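PDB 2H56: DNA-3-methyladenine glycosidase from Bacillus halodurans, which belongs to the HhH-GPD superfamily of base excision DNA repair proteins and has a mostly helical fold. Local coordinates for residues S20-T25 / A199-V204; G41-P46 / C206-K211; G74-L79 / E96-A101; I111-E116 / A142-G147; G171-A176 / D186-L191. One frame throughout, in Å; residues are numbered along the deposited sequence.

Contact 1: S20-T25 / A199-V204; sequences SPEVKT and APYETV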
# COMPACT_ATOMS: atom_id res chain seq x y z
N SER A 20 16.27 0.03 -14.08
CA SER A 20 16.66 0.07 -12.68
C SER A 20 17.22 -1.27 -12.21
O SER A 20 16.79 -2.31 -12.67
CB SER A 20 15.44 0.40 -11.82
OG SER A 20 14.95 1.70 -12.14
N PRO A 21 18.16 -1.24 -11.26
CA PRO A 21 18.67 -2.48 -10.71
C PRO A 21 17.60 -3.29 -9.96
O PRO A 21 17.64 -4.51 -9.93
CB PRO A 21 19.80 -2.04 -9.79
CG PRO A 21 19.68 -0.61 -9.63
CD PRO A 21 18.78 -0.05 -10.64
N GLU A 22 16.60 -2.63 -9.42
CA GLU A 22 15.50 -3.37 -8.80
C GLU A 22 14.69 -4.12 -9.87
O GLU A 22 14.33 -5.27 -9.70
CB GLU A 22 14.59 -2.43 -8.00
CG GLU A 22 15.32 -1.72 -6.86
CD GLU A 22 15.97 -0.35 -7.24
OE1 GLU A 22 16.19 -0.09 -8.43
OE2 GLU A 22 16.25 0.46 -6.34
N VAL A 23 14.43 -3.47 -10.99
CA VAL A 23 13.61 -4.08 -12.01
C VAL A 23 14.42 -5.23 -12.61
O VAL A 23 13.86 -6.30 -12.88
CB VAL A 23 13.11 -3.06 -13.05
CG1 VAL A 23 12.65 -3.77 -14.32
CG2 VAL A 23 11.97 -2.28 -12.47
N LYS A 24 15.72 -5.03 -12.77
CA LYS A 24 16.58 -6.05 -13.35
C LYS A 24 16.60 -7.28 -12.45
O LYS A 24 16.57 -8.40 -12.93
CB LYS A 24 18.01 -5.55 -13.59
CG LYS A 24 18.13 -4.41 -14.64
CD LYS A 24 18.67 -4.83 -15.99
CE LYS A 24 19.34 -3.63 -16.74
NZ LYS A 24 20.00 -3.97 -18.06
N THR A 25 16.59 -7.05 -11.14
CA THR A 25 16.55 -8.15 -10.20
C THR A 25 15.25 -8.92 -10.28
O THR A 25 15.28 -10.16 -10.37
CB THR A 25 16.77 -7.67 -8.80
OG1 THR A 25 18.13 -7.27 -8.69
CG2 THR A 25 16.50 -8.77 -7.80
N ALA A 199 12.21 -11.51 -4.68
CA ALA A 199 12.97 -11.02 -3.52
C ALA A 199 14.30 -10.41 -3.96
O ALA A 199 14.90 -10.85 -4.93
CB ALA A 199 13.20 -12.09 -2.51
N PRO A 200 14.74 -9.36 -3.27
CA PRO A 200 14.00 -8.67 -2.18
C PRO A 200 13.26 -7.39 -2.66
O PRO A 200 13.21 -6.39 -1.94
CB PRO A 200 15.15 -8.31 -1.22
CG PRO A 200 16.25 -7.98 -2.15
CD PRO A 200 16.05 -8.74 -3.45
N TYR A 201 12.72 -7.39 -3.88
CA TYR A 201 12.08 -6.19 -4.39
C TYR A 201 10.66 -6.43 -4.79
O TYR A 201 10.16 -5.86 -5.76
CB TYR A 201 12.87 -5.66 -5.56
CG TYR A 201 14.24 -5.24 -5.19
CD1 TYR A 201 14.45 -4.32 -4.16
CD2 TYR A 201 15.35 -5.73 -5.86
CE1 TYR A 201 15.73 -3.90 -3.82
CE2 TYR A 201 16.64 -5.33 -5.52
CZ TYR A 201 16.82 -4.41 -4.49
OH TYR A 201 18.06 -4.00 -4.11
N GLU A 202 9.97 -7.23 -4.00
CA GLU A 202 8.60 -7.59 -4.29
C GLU A 202 7.65 -6.41 -4.52
O GLU A 202 6.76 -6.49 -5.38
CB GLU A 202 8.05 -8.49 -3.15
CG GLU A 202 8.72 -9.89 -3.03
CD GLU A 202 9.90 -9.94 -2.03
OE1 GLU A 202 10.35 -8.87 -1.55
OE2 GLU A 202 10.36 -11.06 -1.70
N THR A 203 7.82 -5.33 -3.76
CA THR A 203 6.96 -4.18 -3.94
C THR A 203 7.04 -3.68 -5.37
O THR A 203 6.02 -3.28 -5.94
CB THR A 203 7.32 -3.03 -2.98
OG1 THR A 203 7.29 -3.46 -1.61
CG2 THR A 203 6.34 -1.88 -3.14
N VAL A 204 8.24 -3.71 -5.98
CA VAL A 204 8.38 -3.20 -7.34
C VAL A 204 7.56 -4.06 -8.35
O VAL A 204 6.82 -3.53 -9.20
CB VAL A 204 9.86 -3.08 -7.78
CG1 VAL A 204 9.93 -2.54 -9.19
CG2 VAL A 204 10.68 -2.16 -6.83

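Contact 2: G41-P46 / C206-K211; sequences GEVQLP and CLYLWK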
# COMPACT_ATOMS: atom_id res chain seq x y z
N GLY A 41 6.78 -0.00 -19.36
CA GLY A 41 7.59 1.16 -18.99
C GLY A 41 7.79 1.33 -17.49
O GLY A 41 7.76 0.36 -16.74
N GLU A 42 7.99 2.56 -17.05
CA GLU A 42 8.34 2.79 -15.66
C GLU A 42 7.12 2.73 -14.77
O GLU A 42 6.01 2.99 -15.21
CB GLU A 42 9.04 4.12 -15.47
CG GLU A 42 8.17 5.35 -15.61
CD GLU A 42 8.98 6.65 -15.72
OE1 GLU A 42 10.20 6.59 -16.09
OE2 GLU A 42 8.39 7.73 -15.44
N VAL A 43 7.37 2.38 -13.52
CA VAL A 43 6.38 2.53 -12.47
C VAL A 43 6.88 3.51 -11.43
O VAL A 43 8.07 3.85 -11.39
CB VAL A 43 6.14 1.21 -11.75
CG1 VAL A 43 5.37 0.27 -12.65
CG2 VAL A 43 7.47 0.61 -11.26
N GLN A 44 5.96 3.93 -10.58
CA GLN A 44 6.23 4.90 -9.55
C GLN A 44 5.68 4.48 -8.20
O GLN A 44 4.79 3.63 -8.10
CB GLN A 44 5.69 6.25 -9.96
CG GLN A 44 4.26 6.27 -10.44
CD GLN A 44 3.78 7.70 -10.75
OE1 GLN A 44 3.18 8.38 -9.90
NE2 GLN A 44 4.07 8.18 -11.95
N LEU A 45 6.26 5.07 -7.16
CA LEU A 45 5.95 4.72 -5.79
C LEU A 45 5.82 5.98 -4.99
O LEU A 45 6.82 6.58 -4.63
CB LEU A 45 7.09 3.89 -5.22
CG LEU A 45 6.89 3.28 -3.83
CD1 LEU A 45 5.62 2.46 -3.77
CD2 LEU A 45 8.10 2.42 -3.53
N PRO A 46 4.58 6.41 -4.73
CA PRO A 46 4.43 7.58 -3.87
C PRO A 46 4.84 7.28 -2.44
O PRO A 46 4.56 6.20 -1.93
CB PRO A 46 2.94 7.90 -3.96
CG PRO A 46 2.30 6.63 -4.45
CD PRO A 46 3.30 5.87 -5.22
N CYS A 206 4.93 -5.65 -7.57
CA CYS A 206 3.53 -5.38 -7.26
C CYS A 206 3.03 -4.14 -7.98
O CYS A 206 1.87 -4.09 -8.38
CB CYS A 206 3.34 -5.23 -5.75
SG CYS A 206 3.48 -6.80 -4.85
N LEU A 207 3.89 -3.15 -8.14
CA LEU A 207 3.53 -1.99 -8.92
C LEU A 207 3.19 -2.43 -10.36
O LEU A 207 2.22 -1.96 -10.95
CB LEU A 207 4.67 -0.97 -8.92
CG LEU A 207 5.02 -0.35 -7.58
CD1 LEU A 207 6.25 0.55 -7.72
CD2 LEU A 207 3.83 0.39 -7.04
N TYR A 208 3.95 -3.35 -10.93
CA TYR A 208 3.67 -3.80 -12.30
C TYR A 208 2.43 -4.67 -12.35
O TYR A 208 1.65 -4.62 -13.31
CB TYR A 208 4.87 -4.53 -12.89
CG TYR A 208 5.96 -3.58 -13.32
CD1 TYR A 208 5.81 -2.82 -14.47
CD2 TYR A 208 7.11 -3.42 -12.56
CE1 TYR A 208 6.77 -1.95 -14.88
CE2 TYR A 208 8.10 -2.52 -12.97
CZ TYR A 208 7.91 -1.79 -14.13
OH TYR A 208 8.85 -0.90 -14.54
N LEU A 209 2.21 -5.46 -11.31
CA LEU A 209 1.01 -6.26 -11.26
C LEU A 209 -0.19 -5.34 -11.28
O LEU A 209 -1.16 -5.57 -12.05
CB LEU A 209 1.02 -7.20 -10.03
CG LEU A 209 1.98 -8.40 -10.12
CD1 LEU A 209 1.67 -9.45 -9.06
CD2 LEU A 209 1.89 -9.07 -11.46
N TRP A 210 -0.14 -4.27 -10.48
CA TRP A 210 -1.24 -3.31 -10.44
C TRP A 210 -1.47 -2.68 -11.80
O TRP A 210 -2.61 -2.46 -12.20
CB TRP A 210 -1.00 -2.23 -9.40
CG TRP A 210 -1.50 -2.60 -8.09
CD1 TRP A 210 -2.72 -3.12 -7.82
CD2 TRP A 210 -0.82 -2.52 -6.84
NE1 TRP A 210 -2.84 -3.38 -6.49
CE2 TRP A 210 -1.69 -3.02 -5.86
CE3 TRP A 210 0.45 -2.08 -6.46
CZ2 TRP A 210 -1.34 -3.07 -4.51
CZ3 TRP A 210 0.81 -2.15 -5.13
CH2 TRP A 210 -0.09 -2.63 -4.16
N LYS A 211 -0.37 -2.39 -12.49
CA LYS A 211 -0.43 -1.81 -13.82
C LYS A 211 -1.12 -2.80 -14.77
O LYS A 211 -2.05 -2.44 -15.52
CB LYS A 211 0.97 -1.45 -14.28
CG LYS A 211 1.06 -0.12 -14.99
CD LYS A 211 2.49 0.40 -15.02
CE LYS A 211 2.63 1.62 -15.92
NZ LYS A 211 2.07 2.85 -15.30

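Contact 3: G74-L79 / E96-A101; sequences GRVEQL and EALRQA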
# COMPACT_ATOMS: atom_id res chain seq x y z
N GLY A 74 -10.27 16.55 5.23
CA GLY A 74 -10.13 18.00 5.16
C GLY A 74 -10.65 18.67 6.41
O GLY A 74 -10.06 19.63 6.90
N ARG A 75 -11.76 18.15 6.93
CA ARG A 75 -12.36 18.73 8.11
C ARG A 75 -11.59 18.37 9.37
O ARG A 75 -11.57 19.17 10.30
CB ARG A 75 -13.82 18.33 8.21
CG ARG A 75 -14.72 19.02 7.20
CD ARG A 75 -16.15 18.75 7.51
NE ARG A 75 -16.57 17.35 7.31
CZ ARG A 75 -16.94 16.85 6.13
NH1 ARG A 75 -16.89 17.60 5.04
NH2 ARG A 75 -17.33 15.59 6.03
N VAL A 76 -10.95 17.21 9.42
CA VAL A 76 -10.11 16.89 10.56
C VAL A 76 -8.94 17.87 10.60
O VAL A 76 -8.59 18.42 11.68
CB VAL A 76 -9.58 15.44 10.56
CG1 VAL A 76 -8.81 15.21 11.81
CG2 VAL A 76 -10.73 14.42 10.46
N GLU A 77 -8.36 18.16 9.43
CA GLU A 77 -7.23 19.09 9.40
C GLU A 77 -7.64 20.44 10.00
O GLU A 77 -6.86 21.04 10.74
CB GLU A 77 -6.61 19.25 8.00
CG GLU A 77 -5.95 17.95 7.47
CD GLU A 77 -4.75 18.15 6.50
OE1 GLU A 77 -4.85 19.01 5.59
OE2 GLU A 77 -3.73 17.41 6.65
N GLN A 78 -8.87 20.90 9.72
CA GLN A 78 -9.34 22.17 10.24
C GLN A 78 -9.46 22.12 11.76
O GLN A 78 -9.05 23.05 12.42
CB GLN A 78 -10.68 22.56 9.66
CG GLN A 78 -10.68 22.90 8.19
CD GLN A 78 -12.11 23.03 7.65
OE1 GLN A 78 -12.87 23.87 8.13
NE2 GLN A 78 -12.48 22.19 6.67
N LEU A 79 -10.00 21.03 12.30
CA LEU A 79 -10.07 20.85 13.77
C LEU A 79 -8.71 21.00 14.40
O LEU A 79 -8.60 21.72 15.36
CB LEU A 79 -10.66 19.48 14.14
CG LEU A 79 -12.12 19.34 13.73
CD1 LEU A 79 -12.66 17.91 13.92
CD2 LEU A 79 -12.97 20.42 14.45
N GLU A 96 -16.71 13.96 20.10
CA GLU A 96 -17.93 14.50 19.49
C GLU A 96 -17.49 15.35 18.29
O GLU A 96 -18.10 15.30 17.22
CB GLU A 96 -18.80 15.30 20.47
N ALA A 97 -16.41 16.10 18.43
CA ALA A 97 -15.99 17.00 17.35
C ALA A 97 -15.69 16.19 16.10
O ALA A 97 -16.20 16.50 15.02
CB ALA A 97 -14.79 17.82 17.76
N LEU A 98 -14.87 15.14 16.27
CA LEU A 98 -14.51 14.23 15.19
C LEU A 98 -15.73 13.58 14.55
O LEU A 98 -15.79 13.42 13.32
CB LEU A 98 -13.59 13.13 15.71
CG LEU A 98 -12.12 13.53 15.94
CD1 LEU A 98 -11.36 12.40 16.60
CD2 LEU A 98 -11.48 13.97 14.61
N ARG A 99 -16.71 13.20 15.37
CA ARG A 99 -17.95 12.67 14.84
C ARG A 99 -18.76 13.67 14.05
O ARG A 99 -19.32 13.32 13.02
CB ARG A 99 -18.80 12.02 15.94
CG ARG A 99 -18.21 10.65 16.27
CD ARG A 99 -19.15 9.68 16.95
NE ARG A 99 -20.38 9.45 16.22
CZ ARG A 99 -21.39 8.75 16.73
NH1 ARG A 99 -21.27 8.18 17.92
NH2 ARG A 99 -22.51 8.61 16.06
N GLN A 100 -18.81 14.90 14.51
CA GLN A 100 -19.47 15.93 13.74
C GLN A 100 -18.78 16.17 12.42
O GLN A 100 -19.41 16.61 11.46
CB GLN A 100 -19.50 17.23 14.52
CG GLN A 100 -20.58 17.22 15.55
CD GLN A 100 -20.82 18.57 16.17
OE1 GLN A 100 -20.31 19.61 15.69
NE2 GLN A 100 -21.61 18.57 17.25
N ALA A 101 -17.48 15.93 12.38
CA ALA A 101 -16.74 16.06 11.13
C ALA A 101 -17.02 14.90 10.18
O ALA A 101 -16.64 14.95 9.02
CB ALA A 101 -15.21 16.15 11.43

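Contact 4: I111-E116 / A142-G147; sequences IRHVCE and AIKGIG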
# COMPACT_ATOMS: atom_id res chain seq x y z
N ILE A 111 -8.12 5.49 15.41
CA ILE A 111 -7.21 6.64 15.43
C ILE A 111 -6.62 6.85 16.84
O ILE A 111 -5.40 7.03 17.02
CB ILE A 111 -7.93 7.94 14.94
CG1 ILE A 111 -8.18 7.82 13.43
CG2 ILE A 111 -7.10 9.21 15.26
CD1 ILE A 111 -9.36 8.64 12.90
N ARG A 112 -7.48 6.79 17.84
CA ARG A 112 -7.00 6.86 19.22
C ARG A 112 -5.98 5.77 19.51
O ARG A 112 -4.98 6.03 20.18
CB ARG A 112 -8.14 6.70 20.22
CG ARG A 112 -9.11 7.81 20.27
CD ARG A 112 -8.48 9.17 20.42
NE ARG A 112 -9.53 10.18 20.43
CZ ARG A 112 -9.34 11.49 20.40
NH1 ARG A 112 -8.10 12.00 20.35
NH2 ARG A 112 -10.40 12.31 20.41
N HIS A 113 -6.21 4.57 19.00
CA HIS A 113 -5.31 3.49 19.28
C HIS A 113 -3.97 3.76 18.58
O HIS A 113 -2.92 3.43 19.13
CB HIS A 113 -5.92 2.14 18.88
CG HIS A 113 -5.40 0.98 19.65
ND1 HIS A 113 -4.89 -0.15 19.04
CD2 HIS A 113 -5.31 0.76 20.99
CE1 HIS A 113 -4.50 -1.02 19.96
NE2 HIS A 113 -4.74 -0.49 21.15
N VAL A 114 -3.99 4.38 17.40
CA VAL A 114 -2.74 4.75 16.73
C VAL A 114 -1.97 5.75 17.58
O VAL A 114 -0.76 5.64 17.79
CB VAL A 114 -3.01 5.36 15.35
CG1 VAL A 114 -1.74 6.04 14.78
CG2 VAL A 114 -3.58 4.31 14.41
N CYS A 115 -2.68 6.74 18.11
CA CYS A 115 -2.05 7.72 18.98
C CYS A 115 -1.41 7.11 20.16
O CYS A 115 -0.26 7.39 20.44
CB CYS A 115 -3.08 8.70 19.49
SG CYS A 115 -3.66 9.76 18.17
N GLU A 116 -2.16 6.28 20.87
CA GLU A 116 -1.65 5.56 22.02
C GLU A 116 -0.34 4.84 21.66
O GLU A 116 0.65 4.93 22.40
CB GLU A 116 -2.71 4.58 22.56
CG GLU A 116 -2.26 3.71 23.75
CD GLU A 116 -3.23 2.55 24.10
OE1 GLU A 116 -4.46 2.77 24.16
OE2 GLU A 116 -2.73 1.42 24.33
N ALA A 142 -1.03 -4.96 15.47
CA ALA A 142 -1.35 -4.74 16.90
C ALA A 142 -2.34 -3.59 17.15
O ALA A 142 -3.02 -3.58 18.18
CB ALA A 142 -0.05 -4.49 17.72
N ILE A 143 -2.40 -2.63 16.22
CA ILE A 143 -3.31 -1.51 16.34
C ILE A 143 -4.69 -1.91 15.83
O ILE A 143 -4.81 -2.42 14.72
CB ILE A 143 -2.80 -0.31 15.53
CG1 ILE A 143 -1.40 0.10 16.01
CG2 ILE A 143 -3.75 0.90 15.63
CD1 ILE A 143 -0.63 0.80 14.91
N LYS A 144 -5.72 -1.73 16.66
CA LYS A 144 -7.10 -1.92 16.23
C LYS A 144 -7.36 -1.17 14.95
O LYS A 144 -6.89 -0.04 14.78
CB LYS A 144 -8.07 -1.41 17.28
CG LYS A 144 -8.43 -2.39 18.44
CD LYS A 144 -9.29 -1.66 19.52
CE LYS A 144 -8.42 -0.81 20.46
NZ LYS A 144 -9.01 0.50 20.92
N GLY A 145 -8.10 -1.78 14.04
CA GLY A 145 -8.40 -1.19 12.76
C GLY A 145 -7.38 -1.49 11.68
O GLY A 145 -7.74 -1.46 10.52
N ILE A 146 -6.12 -1.74 12.06
CA ILE A 146 -5.06 -2.08 11.09
C ILE A 146 -4.92 -3.58 10.90
O ILE A 146 -4.46 -4.28 11.78
CB ILE A 146 -3.68 -1.58 11.51
CG1 ILE A 146 -3.74 -0.12 11.95
CG2 ILE A 146 -2.68 -1.77 10.35
CD1 ILE A 146 -4.05 0.79 10.88
N GLY A 147 -5.33 -4.07 9.74
CA GLY A 147 -5.14 -5.47 9.37
C GLY A 147 -3.88 -5.66 8.54
O GLY A 147 -3.18 -4.70 8.13

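Contact 5: G171-A176 / D186-L191; sequences GLQRGA and DGKKLL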
# COMPACT_ATOMS: atom_id res chain seq x y z
N GLY A 171 -6.22 -6.74 -6.27
CA GLY A 171 -5.63 -6.07 -7.42
C GLY A 171 -4.46 -6.87 -7.90
O GLY A 171 -4.42 -7.30 -9.06
N LEU A 172 -3.52 -7.11 -7.01
CA LEU A 172 -2.37 -7.94 -7.32
C LEU A 172 -2.82 -9.31 -7.83
O LEU A 172 -2.23 -9.84 -8.75
CB LEU A 172 -1.46 -8.07 -6.10
CG LEU A 172 -0.84 -6.73 -5.66
CD1 LEU A 172 -0.25 -6.83 -4.28
CD2 LEU A 172 0.22 -6.26 -6.66
N GLN A 173 -3.88 -9.87 -7.26
CA GLN A 173 -4.40 -11.16 -7.71
C GLN A 173 -4.90 -11.12 -9.15
O GLN A 173 -4.61 -12.01 -9.96
CB GLN A 173 -5.51 -11.66 -6.78
CG GLN A 173 -4.99 -12.28 -5.51
CD GLN A 173 -6.08 -12.67 -4.52
OE1 GLN A 173 -7.25 -12.78 -4.86
NE2 GLN A 173 -5.67 -12.88 -3.27
N ARG A 174 -5.66 -10.09 -9.47
CA ARG A 174 -6.10 -9.89 -10.85
C ARG A 174 -4.91 -9.79 -11.80
O ARG A 174 -4.96 -10.35 -12.89
CB ARG A 174 -6.95 -8.63 -10.95
CG ARG A 174 -7.40 -8.26 -12.35
CD ARG A 174 -8.57 -7.27 -12.29
NE ARG A 174 -8.68 -6.46 -13.50
CZ ARG A 174 -9.43 -6.76 -14.56
NH1 ARG A 174 -10.18 -7.86 -14.59
NH2 ARG A 174 -9.46 -5.93 -15.61
N GLY A 175 -3.85 -9.10 -11.41
CA GLY A 175 -2.69 -8.93 -12.28
C GLY A 175 -1.96 -10.25 -12.45
O GLY A 175 -1.49 -10.57 -13.53
N ALA A 176 -1.87 -11.02 -11.37
CA ALA A 176 -1.20 -12.30 -11.39
C ALA A 176 -1.87 -13.27 -12.37
O ALA A 176 -1.21 -13.88 -13.18
CB ALA A 176 -1.15 -12.89 -9.99
N ASP A 186 -5.87 -19.33 -10.01
CA ASP A 186 -6.00 -18.80 -8.63
C ASP A 186 -4.96 -17.71 -8.37
O ASP A 186 -3.77 -17.99 -8.13
CB ASP A 186 -5.87 -19.93 -7.59
CG ASP A 186 -6.09 -19.46 -6.14
OD1 ASP A 186 -5.90 -18.27 -5.85
OD2 ASP A 186 -6.44 -20.30 -5.27
N GLY A 187 -5.41 -16.46 -8.41
CA GLY A 187 -4.55 -15.29 -8.22
C GLY A 187 -3.74 -15.39 -6.96
O GLY A 187 -2.53 -15.14 -6.99
N LYS A 188 -4.38 -15.77 -5.86
CA LYS A 188 -3.67 -15.88 -4.59
C LYS A 188 -2.48 -16.84 -4.76
O LYS A 188 -1.31 -16.47 -4.57
CB LYS A 188 -4.58 -16.29 -3.44
CG LYS A 188 -4.03 -15.91 -2.07
CD LYS A 188 -4.92 -16.27 -0.88
CE LYS A 188 -4.09 -16.40 0.44
NZ LYS A 188 -4.65 -15.64 1.62
N LYS A 189 -2.78 -18.07 -5.15
CA LYS A 189 -1.74 -19.08 -5.32
C LYS A 189 -0.68 -18.67 -6.34
O LYS A 189 0.51 -18.97 -6.16
CB LYS A 189 -2.38 -20.40 -5.74
CG LYS A 189 -3.12 -21.17 -4.64
CD LYS A 189 -3.79 -22.40 -5.23
CE LYS A 189 -3.47 -23.68 -4.46
NZ LYS A 189 -4.27 -23.80 -3.20
N LEU A 190 -1.08 -17.99 -7.43
CA LEU A 190 -0.12 -17.61 -8.49
C LEU A 190 0.85 -16.61 -7.91
O LEU A 190 2.06 -16.69 -8.11
CB LEU A 190 -0.83 -16.98 -9.69
CG LEU A 190 -1.53 -17.95 -10.65
CD1 LEU A 190 -2.37 -17.21 -11.70
CD2 LEU A 190 -0.54 -18.87 -11.33
N LEU A 191 0.28 -15.66 -7.18
CA LEU A 191 1.04 -14.60 -6.53
C LEU A 191 2.04 -15.15 -5.48
O LEU A 191 3.19 -14.74 -5.46
CB LEU A 191 0.05 -13.64 -5.91
CG LEU A 191 0.44 -12.26 -5.47
CD1 LEU A 191 1.30 -11.52 -6.52
CD2 LEU A 191 -0.85 -11.58 -5.19

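Contact 1: S20-T25 / A199-V204
The start of helix 21-27 lies against the residues leading into helix 202-219. Glu-22 carries most of this meeting, with the ring of Tyr-201 as its partner. Its CB sits over the inner rim of that ring, 4.0 Å from Tyr-201 CG. Glu-22 CB also reaches Val-204 CG2 at 4.1 Å. The next atom is held anti to the carbonyl carbon (chi1 -61°). This puts Glu-22 CG over the middle of the ring face, 3.7 Å from the Tyr-201 centroid and almost on the ring normal, a CH-pi contact. The chain then bends at chi2 (90°). The carboxylate is turned 65° against the ring, and OE2 makes a long, weak ion pair with Arg-14.

Pro-200, which follows a cis peptide bond, sets its CD on the opposite face of the ring, toward the rim. Thr-25 comes in at the ring edge. Its CG2, anti to the backbone N, stands 3.8 Å from Tyr-201 CD2. Thr-25 OG1 makes a hydrogen bond back to Pro-21 O at 3.1 Å, in the carbonyl plane, and Pro-21 O also takes the helical bond from Thr-25 N. Deeper in, the methyls Val-23 CG2 and Val-204 CG1 meet at 3.9 Å. Phe-16 of strand 13-16 touches both Glu-22 and Val-204.

The meeting is mainly van der Waals and CH-pi packing. Glu-22 lends its methylene groups to the ring and sends its charge past it, while the threonine hydroxyl is satisfied within its own helix.

Contact 2: G41-P46 / C206-K211
Val-43 has CG1 anti to its carbonyl carbon (chi1 -72°), with CG2 in the crowded place between the backbone N and the carbonyl carbon. Its two methyls therefore spread across the surface of helix 202-219. Tyr-208 CG is likewise anti to the carbonyl carbon (chi1 -76°), so the ring runs from the helix toward the strand and turns one face to Val-43. CG1 of Val-43 sits over the ring, 3.5 Å from the Tyr-208 centroid, as a CH-pi contact. Val-43 CG2 divides its contacts. It touches Tyr-208 CE2 at 3.6 Å and Leu-207 CD1 at 3.7 Å. Leu-207 CD1 also packs on Leu-45 CB at 4.3 Å, which carries the apolar surface further along the strand.

At the far end of the ring, the hydroxyl Tyr-208 OH donates to Gly-41 O over 2.8 Å. The donor lies in the carbonyl plane and the acceptor near the plane of the ring, so the bond and the methyl above the face together probably limit the rotation of the ring. Gly-41 leaves helix 31-40 with a positive phi, a conformation suited to glycine. Lys-211 lies alongside, with CD 3.7 Å from Val-43 CG1, and its chain bends only at the last torsion.

Strand 43-46 crosses helix 206-211 at 112°. It pairs by backbone bonds, at Val-43 and Leu-45, with Phe-16 and Arg-14 of strand 13-16. A small two-stranded antiparallel sheet is thus laid over a long helix, the one sheet of this mainly helical protein of the HhH-GPD superfamily.

Contact 3: G74-L79 / E96-A101
Helices 74-79 and 96-100 run roughly antiparallel, at 146°, with their axes 10.1 Å apart. Both belong to the helical HhH-GPD part of the chain, where helix 66-80 packs against a short helix that comes later in sequence. One end of the contact is polar and the other is apolar. At the polar end, Arg-75 leaves its helix with CG anti to the carbonyl carbon, runs straight through chi2 and bends at chi3. The bend turns the guanidinium side-on to the carbonyl of Ala-101. Arg-75 NE donates to Ala-101 O at 2.9 Å, with an N-H...O angle of 154°. Arg-75 NH2 shares the same acceptor, Ala-101 O, at 3.1 Å and is more bent, 141°. The oxygen lies close to the guanidinium plane, but both nitrogens approach from above the plane of the carbonyl.

Below this grip, Arg-75 CB packs on Ala-101 CB at 4.1 Å. Leu-79 reaches over from the next turn, and its CD1 rests 4.0 Å from Ala-101 CB. The same methyl, Leu-79 CD1, touches Leu-98 CD2 at 4.2 Å. Leu-98 CD2 lies also against Val-76 CG1, at 4.1 Å. Val-93, from a loop, and Ile-108 of helix 105-119 also touch Leu-98.

One backbone oxygen, Ala-101 O, thus takes two N-H groups from a cationic side chain. The positive guanidinium would probably polarise this C=O further, and the grip ties Ala-101 to helix 66-80.

Contact 4: I111-E116 / A142-G147
His-113 has the most area buried by this contact, and its two chief partners are Lys-144 and Ile-143. Its CG is anti to the backbone N (chi1 -153°), which throws the imidazole out from helix 105-119 toward the 142-147 loop. There His-113 ND1 accepts from the backbone Lys-144 N at 3.0 Å. The bond is fairly straight (154°), but the donor is tilted 28° from the ring plane. An accepting ND1 has no proton, so the ring is probably neutral. Ala-142 O lies at the ring edge, 3.5 Å from His-113 CE1.

The loop joins helix 133-141 to helix 148-157 and is the hairpin of a helix-hairpin-helix motif, the element that gives the family its name. Its type II turn runs from Ile-143 to Ile-146 and closes with a bond from Ile-146 N to Ile-143 O. Gly-145 takes the positive-phi place in it.

Lys-144 swings back over the histidine. Its chain bends at chi3 and chi4, so that CE comes over one face, 3.6 Å from the His-113 centroid, in a CH-pi contact. The amine goes on to a salt bridge with Glu-109. Lys-144 NZ stays 4.4 Å from His-113 NE2, a nearness that may further disfavour a positive charge on the ring, though Glu-109 probably offsets it in part. His-117 meets the imidazole edge-to-face. Ile-143 supplies the apolar half. Its CG2 touches Val-114 CG2 at 3.6 Å and also lies 3.7 Å from His-113 ND1. Val-114 continues inward to Phe-52 and Ile-59 of helix 51-61.

Contact 5: G171-A176 / D186-L191
Two successive helices of the HhH-GPD fold, 170-180 and 187-195, meet here at a glycine. Their short axes cross at 79° and come within 8.0 Å. The start of helix 187-195 comes very close: Gln-173 CA and Gly-187 CA are 4.2 Å apart, and the lack of a side chain on Gly-187 allows it. Gln-173 lies along this start. Its CG rests 3.6 Å from Lys-188 N, and its chain runs side by side with that of Lys-188, NE2 being 3.6 Å from Lys-188 CB. The amide end is held from outside, since Gln-173 NE2 donates to Val-167 O. Asp-186 caps the helix: its OD1 accepts from Lys-189 N at 3.2 Å, from above the carboxylate plane.

The rest is mostly apolar. Ala-176 CB packs on Leu-190 CB at 4.1 Å and on Leu-191 CB at 4.3 Å. Leu-191 CG is anti to the backbone N, which brings its CD2 to 3.7 Å from Leu-172 CB.

Asp-169 bonds to Leu-172 N at the start of helix 170-180. Both Leu-172 and Leu-191 pack on Leu-209, so the pair of helices leans on helix 202-219.

Overall arrangement
Contact 2 touches both contact 1 and contact 5, while contacts 1 and 5 stay about 7 Å apart at their nearest atoms. Helix 202-219 serves both contact 1 and contact 2, whose centres are 11 Å apart, and Val-23 CG2 meets Tyr-208 CE2 at 3.9 Å. The helix also joins contact 2 to contact 5, where Leu-209 CD1 touches Leu-191 CD1 at 3.3 Å. Contacts 3 and 4, 18 Å apart by centres, meet where Leu-98 packs on Arg-112. They lie across the chain's centre from contacts 1 and 2. The nearest atoms of contacts 2 and 4 are about 13 Å apart. Along the chain, contacts 3, 4 and 5 nest inside contacts 1 and 2.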